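Local coordinates for protein tumor necrosis factor receptor superfamily member grnd (Drosophila melanogaster, PDB 6ZSY) that serves as a receptor for the TNF-family cytokine Eiger and activates JNK signalling, represented here by its extracellular domain, at residues C18-A21 with T22-C25. Sequence-based numbering, arbitrary orientation. Where two conformers were deposited one is given.
Sequences CYVA and TERC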
loop_
_atom_site.group_PDB
_atom_site.type_symbol
_atom_site.label_atom_id
_atom_site.label_comp_id
_atom_site.label_asym_id
_atom_site.label_seq_id
_atom_site.Cartn_x
_atom_site.Cartn_y
_atom_site.Cartn_z
ATOM N N CYS A 18 -2.813 -4.291 -1.138
ATOM C CA CYS A 18 -4.154 -4.223 -1.700
ATOM C C CYS A 18 -4.867 -3.051 -1.065
ATOM O O CYS A 18 -5.139 -3.056 0.136
ATOM C CB CYS A 18 -4.875 -5.529 -1.450
ATOM S SG CYS A 18 -6.624 -5.401 -2.002
ATOM N N TYR A 19 -5.157 -2.032 -1.879
ATOM C CA TYR A 19 -5.832 -0.816 -1.416
ATOM C C TYR A 19 -7.332 -1.056 -1.609
ATOM O O TYR A 19 -7.827 -1.057 -2.732
ATOM C CB TYR A 19 -5.379 0.380 -2.220
ATOM C CG TYR A 19 -5.908 1.712 -1.782
ATOM C CD1 TYR A 19 -6.216 2.017 -0.474
ATOM C CD2 TYR A 19 -6.030 2.725 -2.725
ATOM C CE1 TYR A 19 -6.673 3.287 -0.078
ATOM C CE2 TYR A 19 -6.482 3.990 -2.370
ATOM C CZ TYR A 19 -6.806 4.279 -1.063
ATOM O OH TYR A 19 -7.231 5.521 -0.744
ATOM N N VAL A 20 -8.061 -1.236 -0.501
ATOM C CA VAL A 20 -9.452 -1.671 -0.765
ATOM C C VAL A 20 -10.304 -0.520 -1.230
ATOM O O VAL A 20 -11.359 -0.797 -1.799
ATOM C CB VAL A 20 -10.059 -2.361 0.449
ATOM C CG1 VAL A 20 -9.341 -3.660 0.778
ATOM C CG2 VAL A 20 -10.002 -1.443 1.644
ATOM N N ALA A 21 -9.866 0.752 -1.143
ATOM C CA ALA A 21 -10.681 1.822 -1.746
ATOM C C ALA A 21 -10.889 1.561 -3.220
ATOM O O ALA A 21 -12.007 1.742 -3.745
ATOM C CB ALA A 21 -9.995 3.166 -1.541
ATOM N N THR A 22 -9.837 1.174 -3.933
ATOM C CA THR A 22 -9.899 0.906 -5.352
ATOM C C THR A 22 -10.009 -0.591 -5.672
ATOM O O THR A 22 -10.272 -0.934 -6.848
ATOM C CB THR A 22 -8.614 1.474 -6.046
ATOM O OG1 THR A 22 -7.520 0.821 -5.426
ATOM C CG2 THR A 22 -8.544 2.986 -5.915
ATOM N N GLU A 23 -9.739 -1.429 -4.689
ATOM C CA GLU A 23 -9.586 -2.876 -4.870
ATOM C C GLU A 23 -8.530 -3.167 -5.958
ATOM O O GLU A 23 -8.680 -4.097 -6.770
ATOM C CB GLU A 23 -10.914 -3.585 -5.110
ATOM C CG GLU A 23 -11.884 -3.422 -3.941
ATOM C CD GLU A 23 -11.580 -4.187 -2.655
ATOM O OE1 GLU A 23 -10.451 -4.706 -2.489
ATOM O OE2 GLU A 23 -12.486 -4.234 -1.777
ATOM N N ARG A 24 -7.432 -2.392 -5.901
ATOM C CA ARG A 24 -6.283 -2.617 -6.755
ATOM C C ARG A 24 -5.012 -2.643 -5.886
ATOM O O ARG A 24 -4.967 -2.044 -4.812
ATOM C CB ARG A 24 -6.139 -1.498 -7.780
ATOM C CG ARG A 24 -7.319 -1.352 -8.731
ATOM C CD ARG A 24 -7.282 -2.381 -9.838
ATOM N NE ARG A 24 -8.425 -2.327 -10.723
ATOM C CZ ARG A 24 -9.650 -2.761 -10.802
ATOM N NH1 ARG A 24 -9.869 -4.013 -10.377
ATOM N NH2 ARG A 24 -10.715 -2.095 -11.228
ATOM N N CYS A 25 -3.982 -3.260 -6.417
ATOM C CA CYS A 25 -2.653 -3.179 -5.800
ATOM C C CYS A 25 -2.057 -1.788 -5.971
ATOM O O CYS A 25 -2.136 -1.244 -7.066
ATOM C CB CYS A 25 -1.711 -4.208 -6.404
ATOM S SG CYS A 25 -2.279 -5.925 -6.270
#
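Tyr19 and Arg24 form the last hydrogen-bonded antiparallel pair of the hairpin that joins strands 16-19 and 24-27. Tyr19 N donates to Arg24 O at 2.9 Å, with an N-H...O angle of 162°. Beyond this pair the chain turns back tightly. Tyr19 O gathers the turn: Glu23 N lies 2.8 Å from it in a bent, weak bond, and the amides of Thr22 and Arg24 add longer weak ones. Glu23, with a positive phi, shares Tyr19 with Arg24, which makes a G1 beta bulge.

The packed side is around Tyr19. Its CG is anti to the backbone N (chi1 -175°), and the Tyr19 and Thr22 side chains cross at about a right angle. Tyr19 CD2 comes within 3.6 Å of Thr22 OG1. Ala21 CB sits 3.4 Å above the ring plane, near the rim. Thr22 OG1 is hydrogen-bonded to NE2 of His26, whose ring meets Tyr19 edge-to-face.

Glu23 lies on the other side of the turn. Its chain bends at chi2 (-72°) and brings the carboxylate back alongside Val20, with Glu23 OE1 3.6 Å from Val20 CA. OE1 also accepts a hydrogen bond from Cys6 N. With an alanine here, Cys6 N would probably lose this acceptor and the Val20 backbone its carboxylate cover.

The exposed Arg24 side chain is the loose part; it runs away from residues 18-21. Cys18 and Cys25 form a non-hydrogen-bonded pair, side chains on one face, but their disulfides go to Cys6 and Cys11. Thus one strong backbone bond, several weak ones and two separate disulfides fix this surface hairpin without a buried core.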